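Local coordinates for D7 protein (Anopheles stephensi, PDB 3NHI), which is a salivary protein that binds and sequesters cysteinyl leukotrienes and thromboxane A2 analogues, modulating the host response to blood feeding, at residues V14-Y19 against A266-L271; E147-Q150 against S154-A157; A157-R162 against I190-R195; V211-L216 against E262-D267. All coordinates share one frame; numbering follows the deposited sequence. Where two conformers were deposited one is given.

Interaction 1 of 4, residues V14-Y19 against A266-L271. With EAH ((5S,7E,9E,11Z,14Z)-5-hydroxyicosa-7,9,11,14-tetraenoic acid), chain B.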
loop_
_atom_site.group_PDB
_atom_site.type_symbol
_atom_site.label_atom_id
_atom_site.label_comp_id
_atom_site.label_asym_id
_atom_site.label_seq_id
_atom_site.Cartn_x
_atom_site.Cartn_y
_atom_site.Cartn_z
ATOM N N VAL A 14 2.137 -0.485 3.636
ATOM C CA VAL A 14 3.400 0.123 4.053
ATOM C C VAL A 14 4.541 -0.891 4.094
ATOM O O VAL A 14 5.612 -0.653 3.532
ATOM C CB VAL A 14 3.253 0.834 5.407
ATOM C CG1 VAL A 14 4.628 1.219 5.970
ATOM C CG2 VAL A 14 2.356 2.047 5.259
ATOM N N TYR A 15 4.314 -2.031 4.737
ATOM C CA TYR A 15 5.383 -3.027 4.826
ATOM C C TYR A 15 5.827 -3.484 3.437
ATOM O O TYR A 15 7.025 -3.501 3.142
ATOM C CB TYR A 15 4.977 -4.235 5.684
ATOM C CG TYR A 15 4.537 -3.879 7.098
ATOM C CD1 TYR A 15 5.292 -3.007 7.892
ATOM C CD2 TYR A 15 3.375 -4.420 7.641
ATOM C CE1 TYR A 15 4.893 -2.674 9.178
ATOM C CE2 TYR A 15 2.963 -4.089 8.936
ATOM C CZ TYR A 15 3.734 -3.222 9.692
ATOM O OH TYR A 15 3.354 -2.869 10.962
ATOM N N LYS A 16 4.874 -3.823 2.573
ATOM C CA LYS A 16 5.224 -4.412 1.281
ATOM C C LYS A 16 5.852 -3.383 0.358
ATOM O O LYS A 16 6.804 -3.698 -0.355
ATOM C CB LYS A 16 4.034 -5.135 0.639
ATOM C CG LYS A 16 2.907 -4.249 0.109
ATOM C CD LYS A 16 2.962 -4.055 -1.411
ATOM C CE LYS A 16 1.718 -3.304 -1.912
ATOM N NZ LYS A 16 1.722 -3.193 -3.391
ATOM N N ARG A 17 5.347 -2.148 0.373
ATOM C CA ARG A 17 5.933 -1.101 -0.461
ATOM C C ARG A 17 7.351 -0.773 -0.003
ATOM O O ARG A 17 8.241 -0.555 -0.830
ATOM C CB ARG A 17 5.038 0.143 -0.514
ATOM C CG ARG A 17 5.645 1.333 -1.252
ATOM C CD ARG A 17 6.056 1.004 -2.689
ATOM N NE ARG A 17 6.424 2.232 -3.387
ATOM C CZ ARG A 17 5.588 2.961 -4.124
ATOM N NH1 ARG A 17 4.328 2.577 -4.283
ATOM N NH2 ARG A 17 6.021 4.076 -4.696
ATOM N N CYS A 18 7.569 -0.757 1.308
ATOM C CA CYS A 18 8.919 -0.521 1.812
ATOM C C CYS A 18 9.866 -1.657 1.448
ATOM O O CYS A 18 11.018 -1.394 1.103
ATOM C CB CYS A 18 8.913 -0.244 3.314
ATOM S SG CYS A 18 8.169 1.345 3.754
ATOM N N TYR A 19 9.397 -2.909 1.507
ATOM C CA TYR A 19 10.201 -4.028 1.004
ATOM C C TYR A 19 10.555 -3.805 -0.465
ATOM O O TYR A 19 11.708 -3.949 -0.864
ATOM C CB TYR A 19 9.456 -5.362 1.145
ATOM C CG TYR A 19 9.598 -6.099 2.462
ATOM C CD1 TYR A 19 10.282 -7.312 2.528
ATOM C CD2 TYR A 19 8.997 -5.621 3.625
ATOM C CE1 TYR A 19 10.390 -8.016 3.722
ATOM C CE2 TYR A 19 9.097 -6.321 4.828
ATOM C CZ TYR A 19 9.797 -7.512 4.863
ATOM O OH TYR A 19 9.896 -8.193 6.049
ATOM N N ALA A 266 -3.940 -7.809 -5.184
ATOM C CA ALA A 266 -4.493 -9.007 -4.546
ATOM C C ALA A 266 -3.444 -9.706 -3.693
ATOM O O ALA A 266 -3.767 -10.243 -2.635
ATOM C CB ALA A 266 -5.075 -9.966 -5.593
ATOM N N ASP A 267 -2.190 -9.673 -4.132
ATOM C CA ASP A 267 -1.105 -10.375 -3.460
ATOM C C ASP A 267 0.003 -9.369 -3.156
ATOM O O ASP A 267 0.882 -9.127 -3.980
ATOM C CB ASP A 267 -0.601 -11.495 -4.370
ATOM C CG ASP A 267 0.532 -12.304 -3.764
ATOM O OD1 ASP A 267 0.947 -12.059 -2.609
ATOM O OD2 ASP A 267 1.008 -13.215 -4.478
ATOM N N TYR A 268 -0.028 -8.805 -1.947
ATOM C CA TYR A 268 0.945 -7.780 -1.568
ATOM C C TYR A 268 2.382 -8.309 -1.502
ATOM O O TYR A 268 3.326 -7.520 -1.516
ATOM C CB TYR A 268 0.534 -7.123 -0.246
ATOM C CG TYR A 268 -0.517 -6.024 -0.362
ATOM C CD1 TYR A 268 -1.292 -5.864 -1.518
ATOM C CD2 TYR A 268 -0.741 -5.144 0.702
ATOM C CE1 TYR A 268 -2.246 -4.864 -1.610
ATOM C CE2 TYR A 268 -1.711 -4.145 0.628
ATOM C CZ TYR A 268 -2.453 -4.002 -0.537
ATOM O OH TYR A 268 -3.418 -3.016 -0.667
ATOM N N ALA A 269 2.543 -9.629 -1.481
ATOM C CA ALA A 269 3.879 -10.230 -1.471
ATOM C C ALA A 269 4.426 -10.509 -2.872
ATOM O O ALA A 269 5.550 -10.987 -3.010
ATOM C CB ALA A 269 3.890 -11.513 -0.633
ATOM N N TYR A 270 3.648 -10.188 -3.903
ATOM C CA TYR A 270 3.966 -10.618 -5.271
ATOM C C TYR A 270 5.395 -10.328 -5.737
ATOM O O TYR A 270 6.047 -11.207 -6.308
ATOM C CB TYR A 270 2.962 -10.048 -6.285
ATOM C CG TYR A 270 3.107 -10.703 -7.634
ATOM C CD1 TYR A 270 2.453 -11.899 -7.911
ATOM C CD2 TYR A 270 3.927 -10.146 -8.620
ATOM C CE1 TYR A 270 2.601 -12.527 -9.142
ATOM C CE2 TYR A 270 4.079 -10.763 -9.857
ATOM C CZ TYR A 270 3.410 -11.947 -10.106
ATOM O OH TYR A 270 3.555 -12.567 -11.326
ATOM N N LEU A 271 5.873 -9.106 -5.514
ATOM C CA LEU A 271 7.194 -8.697 -5.999
ATOM C C LEU A 271 8.329 -9.013 -5.025
ATOM O O LEU A 271 9.499 -8.806 -5.349
ATOM C CB LEU A 271 7.209 -7.198 -6.330
ATOM C CG LEU A 271 6.332 -6.701 -7.486
ATOM C CD1 LEU A 271 6.409 -5.191 -7.613
ATOM C CD2 LEU A 271 6.736 -7.346 -8.805
HETATM O O1 EAH B . -0.800 -10.420 7.158
HETATM C C1 EAH B . 0.418 -10.168 7.343
HETATM O O2 EAH B . 1.325 -10.638 6.613
HETATM C C2 EAH B . 0.798 -9.254 8.491
HETATM C C3 EAH B . 2.296 -9.334 8.792
HETATM C C4 EAH B . 3.075 -8.248 8.054
HETATM C C5 EAH B . 4.557 -8.375 8.339
HETATM O O3 EAH B . 4.790 -7.998 9.596
HETATM C C6 EAH B . 5.355 -7.498 7.378
HETATM C C7 EAH B . 6.832 -7.482 7.738
HETATM C C8 EAH B . 7.213 -6.138 8.323
HETATM C C9 EAH B . 8.564 -6.206 8.868
HETATM C C10 EAH B . 8.859 -5.096 9.543
HETATM C C11 EAH B . 10.216 -5.217 10.070
HETATM C C12 EAH B . 10.786 -4.308 10.865
HETATM C C13 EAH B . 10.102 -3.033 11.300
HETATM C C14 EAH B . 10.515 -1.933 10.346
HETATM C C15 EAH B . 10.836 -0.692 10.719
HETATM C C16 EAH B . 10.813 -0.219 12.152
HETATM C C17 EAH B . 9.531 0.564 12.391
HETATM C C18 EAH B . 8.454 -0.334 12.982
HETATM C C19 EAH B . 7.357 0.501 13.619
HETATM C C20 EAH B . 6.237 -0.380 14.123
HETATM O O HOH W 1 1.929 -6.253 -4.413
#
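K16 lays its aliphatic chain over one face of the Y268 ring, and this pair carries the whole contact. Van der Waals contact begins at the helix surface, where K16 CB sits 3.3 Å from the carbonyl oxygen Y268 O; the apolar part proper is K16 CG, 3.7 Å from Y268 CB. K16 CG lies between its own backbone N and carbonyl carbon (chi1 71°), and a bend at chi2 (101°) then carries the rest of the chain over the ring. There K16 CE makes a CH-pi contact, 3.9 Å from the ring centroid of Y268 and displaced toward the rim.

The charged part follows on the same face. K16 NZ is 4.7 Å from the Y268 centroid, 20° off the ring normal, in cation-pi geometry. The ammonium also gives a 3.2 Å hydrogen bond from K16 NZ to a water that can in turn donate to D267 O. Y268 OH is hydrogen-bonded to E9 OE2, on the same helix 8-22 as K16.

On the ligand side of this helix, EAH C8 lies over a face of the Y15 ring, and EAH C7 is 3.6 Å from Y19 OH. Helix 8-22 of this all-helical, odorant-binding-protein-like fold therefore works on two fronts: it lines the lipid pocket and seats the loop that follows helix 251-266.

Interaction 2 of 4, residues E147-Q150 against S154-A157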
loop_
_atom_site.group_PDB
_atom_site.type_symbol
_atom_site.label_atom_id
_atom_site.label_comp_id
_atom_site.label_asym_id
_atom_site.label_seq_id
_atom_site.Cartn_x
_atom_site.Cartn_y
_atom_site.Cartn_z
ATOM N N GLU A 147 -15.111 -4.712 6.017
ATOM C CA GLU A 147 -15.026 -3.595 5.083
ATOM C C GLU A 147 -13.592 -3.302 4.606
ATOM O O GLU A 147 -13.381 -2.444 3.756
ATOM C CB GLU A 147 -15.671 -2.346 5.706
ATOM C CG GLU A 147 -14.893 -1.734 6.886
ATOM C CD GLU A 147 -15.305 -2.241 8.279
ATOM O OE1 GLU A 147 -15.760 -3.402 8.440
ATOM O OE2 GLU A 147 -15.146 -1.443 9.234
ATOM N N ILE A 148 -12.617 -4.009 5.165
ATOM C CA ILE A 148 -11.210 -3.859 4.751
ATOM C C ILE A 148 -10.930 -4.830 3.605
ATOM O O ILE A 148 -11.315 -5.999 3.690
ATOM C CB ILE A 148 -10.224 -4.195 5.910
ATOM C CG1 ILE A 148 -10.515 -3.338 7.150
ATOM C CG2 ILE A 148 -8.771 -4.019 5.444
ATOM C CD1 ILE A 148 -9.706 -3.729 8.379
ATOM N N LYS A 149 -10.252 -4.372 2.555
ATOM C CA LYS A 149 -9.825 -5.281 1.483
ATOM C C LYS A 149 -8.944 -6.393 2.062
ATOM O O LYS A 149 -7.971 -6.128 2.765
ATOM C CB LYS A 149 -9.072 -4.525 0.377
ATOM C CG LYS A 149 -8.703 -5.429 -0.812
ATOM C CD LYS A 149 -7.487 -4.929 -1.577
ATOM C CE LYS A 149 -6.189 -5.262 -0.873
ATOM N NZ LYS A 149 -5.795 -6.696 -1.078
ATOM N N GLN A 150 -9.299 -7.635 1.752
ATOM C CA GLN A 150 -8.621 -8.781 2.332
ATOM C C GLN A 150 -7.394 -9.153 1.513
ATOM O O GLN A 150 -7.266 -8.770 0.343
ATOM C CB GLN A 150 -9.587 -9.961 2.413
ATOM C CG GLN A 150 -10.957 -9.601 3.009
ATOM C CD GLN A 150 -10.980 -9.571 4.534
ATOM O OE1 GLN A 150 -10.685 -10.573 5.185
ATOM N NE2 GLN A 150 -11.365 -8.425 5.108
ATOM N N SER A 154 -8.319 -8.523 -4.968
ATOM C CA SER A 154 -7.777 -7.329 -5.640
ATOM C C SER A 154 -8.589 -6.105 -5.263
ATOM O O SER A 154 -9.766 -6.215 -4.894
ATOM C CB SER A 154 -7.754 -7.500 -7.163
ATOM O OG SER A 154 -9.070 -7.553 -7.703
ATOM N N PHE A 155 -7.970 -4.929 -5.364
ATOM C CA PHE A 155 -8.760 -3.725 -5.185
ATOM C C PHE A 155 -9.882 -3.623 -6.199
ATOM O O PHE A 155 -10.976 -3.175 -5.860
ATOM C CB PHE A 155 -7.911 -2.445 -5.127
ATOM C CG PHE A 155 -7.707 -1.947 -3.722
ATOM C CD1 PHE A 155 -8.801 -1.489 -2.981
ATOM C CD2 PHE A 155 -6.441 -1.970 -3.119
ATOM C CE1 PHE A 155 -8.646 -1.072 -1.655
ATOM C CE2 PHE A 155 -6.280 -1.543 -1.790
ATOM C CZ PHE A 155 -7.381 -1.090 -1.063
ATOM N N HIS A 156 -9.630 -4.083 -7.426
ATOM C CA HIS A 156 -10.675 -4.010 -8.442
ATOM C C HIS A 156 -11.899 -4.835 -8.032
ATOM O O HIS A 156 -13.025 -4.383 -8.208
ATOM C CB HIS A 156 -10.151 -4.448 -9.809
ATOM C CG HIS A 156 -8.951 -3.679 -10.272
ATOM N ND1 HIS A 156 -7.778 -3.622 -9.549
ATOM C CD2 HIS A 156 -8.731 -2.970 -11.405
ATOM C CE1 HIS A 156 -6.898 -2.885 -10.207
ATOM N NE2 HIS A 156 -7.450 -2.481 -11.338
ATOM N N ALA A 157 -11.684 -6.022 -7.467
ATOM C CA ALA A 157 -12.800 -6.854 -7.020
ATOM C C ALA A 157 -13.482 -6.295 -5.779
ATOM O O ALA A 157 -14.718 -6.294 -5.695
ATOM C CB ALA A 157 -12.332 -8.275 -6.775
#
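K149 and F155 meet by CH-pi contact, with the lysine chain crossing the phenyl ring at about a right angle. K149 CD stands over the middle of one face, 3.5 Å from the F155 centroid, while K149 CB approaches the far rim at 4.0 Å from F155 CE1. The chain leaves the backbone with CG opposite N (chi1 -176°) and then folds at chi3 and chi4, both 78°, which turns the ammonium back toward its own loop. The cation-pi component is consequently long and at most weak.

F155 opens helix 155-163, and S154 is its N-cap: S154 OG accepts from A157 N at 3.0 Å and is also hydrogen-bonded to E262 OE2.

Hydrogen bonds fix the lysine tip. K149 NZ donates to Q150 O at 2.9 Å, coming from above the carbonyl plane, and it is also hydrogen-bonded to E153 O and S265 O, so three carbonyls grip the buried ammonium. Next to it, Q150 NE2 donates to I148 O at 2.8 Å, closing the side chain of Q150 back over the loop.

Interaction 3 of 4, residues A157-R162 against I190-R195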
loop_
_atom_site.group_PDB
_atom_site.type_symbol
_atom_site.label_atom_id
_atom_site.label_comp_id
_atom_site.label_asym_id
_atom_site.label_seq_id
_atom_site.Cartn_x
_atom_site.Cartn_y
_atom_site.Cartn_z
ATOM N N ALA A 157 -11.684 -6.022 -7.467
ATOM C CA ALA A 157 -12.800 -6.854 -7.020
ATOM C C ALA A 157 -13.482 -6.295 -5.779
ATOM O O ALA A 157 -14.718 -6.294 -5.695
ATOM C CB ALA A 157 -12.332 -8.275 -6.775
ATOM N N TYR A 158 -12.682 -5.839 -4.815
ATOM C CA TYR A 158 -13.212 -5.210 -3.617
ATOM C C TYR A 158 -14.111 -4.022 -3.980
ATOM O O TYR A 158 -15.232 -3.883 -3.469
ATOM C CB TYR A 158 -12.055 -4.771 -2.704
ATOM C CG TYR A 158 -12.503 -3.915 -1.549
ATOM C CD1 TYR A 158 -12.880 -4.486 -0.337
ATOM C CD2 TYR A 158 -12.587 -2.522 -1.683
ATOM C CE1 TYR A 158 -13.311 -3.686 0.729
ATOM C CE2 TYR A 158 -13.023 -1.728 -0.641
ATOM C CZ TYR A 158 -13.381 -2.307 0.554
ATOM O OH TYR A 158 -13.817 -1.481 1.571
ATOM N N CYS A 159 -13.621 -3.178 -4.882
ATOM C CA CYS A 159 -14.329 -1.972 -5.288
ATOM C C CYS A 159 -15.564 -2.280 -6.135
ATOM O O CYS A 159 -16.589 -1.613 -5.993
ATOM C CB CYS A 159 -13.376 -1.039 -6.029
ATOM S SG CYS A 159 -12.017 -0.432 -4.980
ATOM N N GLU A 160 -15.473 -3.287 -7.005
ATOM C CA GLU A 160 -16.639 -3.737 -7.778
ATOM C C GLU A 160 -17.813 -4.103 -6.861
ATOM O O GLU A 160 -18.952 -3.688 -7.107
ATOM C CB GLU A 160 -16.267 -4.920 -8.675
ATOM C CG GLU A 160 -17.429 -5.429 -9.540
ATOM C CD GLU A 160 -17.172 -6.777 -10.193
ATOM O OE1 GLU A 160 -16.176 -7.445 -9.854
ATOM O OE2 GLU A 160 -17.989 -7.173 -11.053
ATOM N N LYS A 161 -17.517 -4.855 -5.801
ATOM C CA LYS A 161 -18.526 -5.324 -4.848
ATOM C C LYS A 161 -19.254 -4.150 -4.190
ATOM O O LYS A 161 -20.443 -4.236 -3.885
ATOM C CB LYS A 161 -17.857 -6.221 -3.788
ATOM C CG LYS A 161 -18.806 -6.765 -2.722
ATOM C CD LYS A 161 -18.179 -7.843 -1.871
ATOM C CE LYS A 161 -19.164 -8.260 -0.796
ATOM N NZ LYS A 161 -18.822 -9.583 -0.193
ATOM N N ARG A 162 -18.544 -3.051 -3.973
ATOM C CA ARG A 162 -19.163 -1.895 -3.332
ATOM C C ARG A 162 -19.782 -0.887 -4.297
ATOM O O ARG A 162 -20.683 -0.141 -3.921
ATOM C CB ARG A 162 -18.202 -1.253 -2.346
ATOM C CG ARG A 162 -18.183 -2.054 -1.074
ATOM C CD ARG A 162 -16.813 -2.234 -0.539
ATOM N NE ARG A 162 -16.853 -3.190 0.562
ATOM C CZ ARG A 162 -16.571 -4.486 0.461
ATOM N NH1 ARG A 162 -16.194 -5.035 -0.696
ATOM N NH2 ARG A 162 -16.661 -5.240 1.548
ATOM N N ILE A 190 -13.962 3.119 -9.994
ATOM C CA ILE A 190 -12.663 3.632 -10.412
ATOM C C ILE A 190 -12.031 4.547 -9.348
ATOM O O ILE A 190 -10.811 4.501 -9.141
ATOM C CB ILE A 190 -12.740 4.288 -11.822
ATOM C CG1 ILE A 190 -13.059 3.235 -12.899
ATOM C CG2 ILE A 190 -11.434 4.997 -12.177
ATOM C CD1 ILE A 190 -12.052 2.057 -13.021
ATOM N N ASP A 191 -12.845 5.350 -8.664
ATOM C CA ASP A 191 -12.328 6.149 -7.558
ATOM C C ASP A 191 -11.764 5.248 -6.455
ATOM O O ASP A 191 -10.651 5.471 -5.948
ATOM C CB ASP A 191 -13.400 7.087 -6.998
ATOM C CG ASP A 191 -12.880 7.930 -5.870
ATOM O OD1 ASP A 191 -13.299 7.690 -4.723
ATOM O OD2 ASP A 191 -12.036 8.814 -6.117
ATOM N N CYS A 192 -12.518 4.208 -6.116
ATOM C CA CYS A 192 -12.121 3.269 -5.080
ATOM C C CYS A 192 -10.815 2.567 -5.494
ATOM O O CYS A 192 -9.908 2.364 -4.673
ATOM C CB CYS A 192 -13.278 2.291 -4.849
ATOM S SG CYS A 192 -12.953 0.903 -3.751
ATOM N N ILE A 193 -10.708 2.204 -6.765
ATOM C CA ILE A 193 -9.510 1.533 -7.245
ATOM C C ILE A 193 -8.307 2.466 -7.259
ATOM O O ILE A 193 -7.224 2.100 -6.805
ATOM C CB ILE A 193 -9.747 0.909 -8.631
ATOM C CG1 ILE A 193 -10.764 -0.229 -8.525
ATOM C CG2 ILE A 193 -8.444 0.384 -9.219
ATOM C CD1 ILE A 193 -11.389 -0.632 -9.861
ATOM N N PHE A 194 -8.487 3.677 -7.775
ATOM C CA PHE A 194 -7.384 4.636 -7.817
ATOM C C PHE A 194 -6.841 4.926 -6.418
ATOM O O PHE A 194 -5.622 5.051 -6.229
ATOM C CB PHE A 194 -7.786 5.935 -8.535
ATOM C CG PHE A 194 -7.540 5.912 -10.035
ATOM C CD1 PHE A 194 -7.831 4.777 -10.801
ATOM C CD2 PHE A 194 -7.019 7.036 -10.676
ATOM C CE1 PHE A 194 -7.599 4.773 -12.192
ATOM C CE2 PHE A 194 -6.788 7.042 -12.053
ATOM C CZ PHE A 194 -7.071 5.910 -12.809
ATOM N N ARG A 195 -7.732 5.023 -5.432
ATOM C CA ARG A 195 -7.285 5.230 -4.054
ATOM C C ARG A 195 -6.588 3.978 -3.514
ATOM O O ARG A 195 -5.533 4.071 -2.887
ATOM C CB ARG A 195 -8.454 5.648 -3.172
ATOM C CG ARG A 195 -8.946 7.059 -3.474
ATOM C CD ARG A 195 -10.094 7.431 -2.556
ATOM N NE ARG A 195 -10.467 8.843 -2.649
ATOM C CZ ARG A 195 -9.906 9.831 -1.950
ATOM N NH1 ARG A 195 -8.912 9.593 -1.098
ATOM N NH2 ARG A 195 -10.340 11.077 -2.108
#
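The Y158 ring meets C192 at its edge: C192 SG lies near the ring plane, 4.0 Å from Y158 CD2, a sulfur-aromatic contact, and C159 SG is at the edge near the plane too. R162 covers one face of the same ring, with its CD 3.6 Å above the plane. In return Y158 CE1 sits over the centre of one face of the R162 guanidinium, and R162 NH1 donates to Y158 O at 3.2 Å with that oxygen in the guanidinium plane, which sets how the flat group is turned.

The covalent link is the C159-C192 disulfide, its SG atoms 2.0 Å apart and its chi3 -73°. It clamps helix 155-163 to helix 184-196, whose short segments run roughly antiparallel (151°) with axes 8.6 Å apart, and it is one of the cross-links between helices for which the odorant-binding-protein family is known. C192 SG, opposite its backbone N (chi1 173°), is swung across to C159. Apolar packing fills in next to the bridge, where I193 CG1 rests 3.7 Å from C159 CB. Beyond it, I193 also touches W172 and F258.

Interaction 4 of 4, residues V211-L216 against E262-D267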
loop_
_atom_site.group_PDB
_atom_site.type_symbol
_atom_site.label_atom_id
_atom_site.label_comp_id
_atom_site.label_asym_id
_atom_site.label_seq_id
_atom_site.Cartn_x
_atom_site.Cartn_y
_atom_site.Cartn_z
ATOM N N VAL A 211 3.155 6.437 -13.225
ATOM C CA VAL A 211 4.394 6.176 -13.954
ATOM C C VAL A 211 5.062 4.898 -13.447
ATOM O O VAL A 211 5.527 4.094 -14.257
ATOM C CB VAL A 211 5.356 7.377 -13.887
ATOM C CG1 VAL A 211 6.739 7.020 -14.429
ATOM C CG2 VAL A 211 4.770 8.552 -14.672
ATOM N N ARG A 212 5.089 4.692 -12.125
ATOM C CA ARG A 212 5.714 3.497 -11.541
ATOM C C ARG A 212 5.111 2.216 -12.125
ATOM O O ARG A 212 5.831 1.256 -12.404
ATOM C CB ARG A 212 5.578 3.504 -10.021
ATOM C CG ARG A 212 6.364 2.410 -9.308
ATOM C CD ARG A 212 6.177 2.593 -7.814
ATOM N NE ARG A 212 7.024 1.715 -7.002
ATOM C CZ ARG A 212 6.627 0.552 -6.502
ATOM N NH1 ARG A 212 5.415 0.087 -6.767
ATOM N NH2 ARG A 212 7.449 -0.157 -5.746
ATOM N N ASP A 213 3.799 2.224 -12.350
ATOM C CA ASP A 213 3.134 1.057 -12.928
ATOM C C ASP A 213 3.553 0.774 -14.370
ATOM O O ASP A 213 3.609 -0.392 -14.786
ATOM C CB ASP A 213 1.615 1.194 -12.830
ATOM C CG ASP A 213 1.074 0.799 -11.469
ATOM O OD1 ASP A 213 1.866 0.429 -10.584
ATOM O OD2 ASP A 213 -0.158 0.822 -11.307
ATOM N N PHE A 214 3.837 1.827 -15.143
ATOM C CA PHE A 214 4.400 1.643 -16.483
ATOM C C PHE A 214 5.851 1.157 -16.417
ATOM O O PHE A 214 6.267 0.315 -17.221
ATOM C CB PHE A 214 4.288 2.931 -17.308
ATOM C CG PHE A 214 2.903 3.207 -17.815
ATOM C CD1 PHE A 214 1.927 3.746 -16.976
ATOM C CD2 PHE A 214 2.569 2.925 -19.132
ATOM C CE1 PHE A 214 0.639 4.005 -17.457
ATOM C CE2 PHE A 214 1.291 3.188 -19.621
ATOM C CZ PHE A 214 0.323 3.726 -18.776
ATOM N N ASN A 215 6.612 1.660 -15.445
ATOM C CA ASN A 215 7.987 1.185 -15.246
ATOM C C ASN A 215 7.985 -0.299 -14.921
ATOM O O ASN A 215 8.825 -1.046 -15.420
ATOM C CB ASN A 215 8.687 1.976 -14.141
ATOM C CG ASN A 215 8.936 3.420 -14.529
ATOM O OD1 ASN A 215 8.852 3.793 -15.702
ATOM N ND2 ASN A 215 9.274 4.232 -13.540
ATOM N N LEU A 216 7.004 -0.729 -14.125
ATOM C CA LEU A 216 6.911 -2.122 -13.689
ATOM C C LEU A 216 6.547 -3.114 -14.797
ATOM O O LEU A 216 6.781 -4.315 -14.643
ATOM C CB LEU A 216 5.954 -2.255 -12.495
ATOM C CG LEU A 216 6.563 -1.834 -11.152
ATOM C CD1 LEU A 216 5.459 -1.658 -10.117
ATOM C CD2 LEU A 216 7.599 -2.837 -10.657
ATOM N N GLU A 262 -3.663 -4.834 -10.689
ATOM C CA GLU A 262 -4.746 -5.625 -10.098
ATOM C C GLU A 262 -4.197 -6.879 -9.398
ATOM O O GLU A 262 -4.510 -7.138 -8.226
ATOM C CB GLU A 262 -5.841 -6.014 -11.092
ATOM C CG GLU A 262 -6.915 -6.775 -10.327
ATOM C CD GLU A 262 -8.130 -7.201 -11.115
ATOM O OE1 GLU A 262 -8.158 -7.055 -12.356
ATOM O OE2 GLU A 262 -9.062 -7.719 -10.466
ATOM N N LEU A 263 -3.358 -7.629 -10.110
ATOM C CA LEU A 263 -2.731 -8.805 -9.525
ATOM C C LEU A 263 -1.954 -8.475 -8.255
ATOM O O LEU A 263 -2.126 -9.125 -7.222
ATOM C CB LEU A 263 -1.810 -9.477 -10.549
ATOM C CG LEU A 263 -0.944 -10.629 -10.041
ATOM C CD1 LEU A 263 -1.776 -11.751 -9.386
ATOM C CD2 LEU A 263 -0.130 -11.147 -11.198
ATOM N N ARG A 264 -1.106 -7.457 -8.343
ATOM C CA ARG A 264 -0.280 -7.055 -7.214
ATOM C C ARG A 264 -1.123 -6.573 -6.035
ATOM O O ARG A 264 -0.725 -6.739 -4.878
ATOM C CB ARG A 264 0.721 -5.985 -7.653
ATOM C CG ARG A 264 1.778 -6.555 -8.586
ATOM C CD ARG A 264 2.902 -5.600 -8.885
ATOM N NE ARG A 264 2.491 -4.497 -9.739
ATOM C CZ ARG A 264 2.327 -3.229 -9.348
ATOM N NH1 ARG A 264 2.502 -2.846 -8.092
ATOM N NH2 ARG A 264 1.963 -2.331 -10.237
ATOM N N SER A 265 -2.289 -5.994 -6.318
ATOM C CA SER A 265 -3.161 -5.498 -5.259
ATOM C C SER A 265 -3.885 -6.634 -4.552
ATOM O O SER A 265 -4.400 -6.430 -3.454
ATOM C CB SER A 265 -4.168 -4.473 -5.800
ATOM O OG SER A 265 -5.282 -5.087 -6.441
ATOM N N ALA A 266 -3.940 -7.809 -5.184
ATOM C CA ALA A 266 -4.493 -9.007 -4.546
ATOM C C ALA A 266 -3.444 -9.706 -3.693
ATOM O O ALA A 266 -3.767 -10.243 -2.635
ATOM C CB ALA A 266 -5.075 -9.966 -5.593
ATOM N N ASP A 267 -2.190 -9.673 -4.132
ATOM C CA ASP A 267 -1.105 -10.375 -3.460
ATOM C C ASP A 267 0.003 -9.369 -3.156
ATOM O O ASP A 267 0.882 -9.127 -3.980
ATOM C CB ASP A 267 -0.601 -11.495 -4.370
ATOM C CG ASP A 267 0.532 -12.304 -3.764
ATOM O OD1 ASP A 267 0.947 -12.059 -2.609
ATOM O OD2 ASP A 267 1.008 -13.215 -4.478
HETATM O O HOH W 2 1.977 -2.293 -13.165
#
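R264 spans the gap to D213 and L216; the axes of the two short helical segments pass no closer than 13.0 Å. Its CB points toward helix 207-216, and CG, opposite the carbonyl carbon (chi1 -69°), keeps the chain on that course. L271 packs against R264 CD, where the chain bends at chi3 (-71°). R264 NE then comes within 4.1 Å of L216 CD1, and R264 CZ within 3.6 Å of the same methyl, which lies over one face of the guanidinium, offset toward its rim. R264 NH1 is 4.3 Å from R212 NH1, like charges; the R212 guanidinium has salt bridges of its own, through NH2, to E20 and D21.

R264 NH2 ends in a salt bridge, 2.8 Å from D213 OD1. The oxygen lies in the guanidinium plane, but NH2 meets the carboxylate from above its plane, the two planes being 79° apart. R264 NH2 also donates to a water bonded to D213 O. Since D213 OD2 is held by Y199 and H261, the carboxylate is gripped at both oxygens, and its charge probably offsets the closeness of the two arginines.

Interactions 1 and 4 end on the same part of the chain, sharing A266 and D267, and their centres are about 10 Å apart; across them R17 CZ comes within 3.4 Å of R212 NE. Interaction 2 joins this group through Y268, whose OH is 3.4 Å from F155 CE2, and through the polar ends of K149 and S154, which both reach helix 251-266 of interaction 4. Interactions 2 and 3 share A157 on helix 155-163, with centres about 7 Å apart. Interaction 1 alone of the four holds residues of the EAH pocket, although the K149 side chain is, between nearest atoms, about 10 Å from the lipid and about 6 Å from the side chain of K151, which is hydrogen-bonded to EAH.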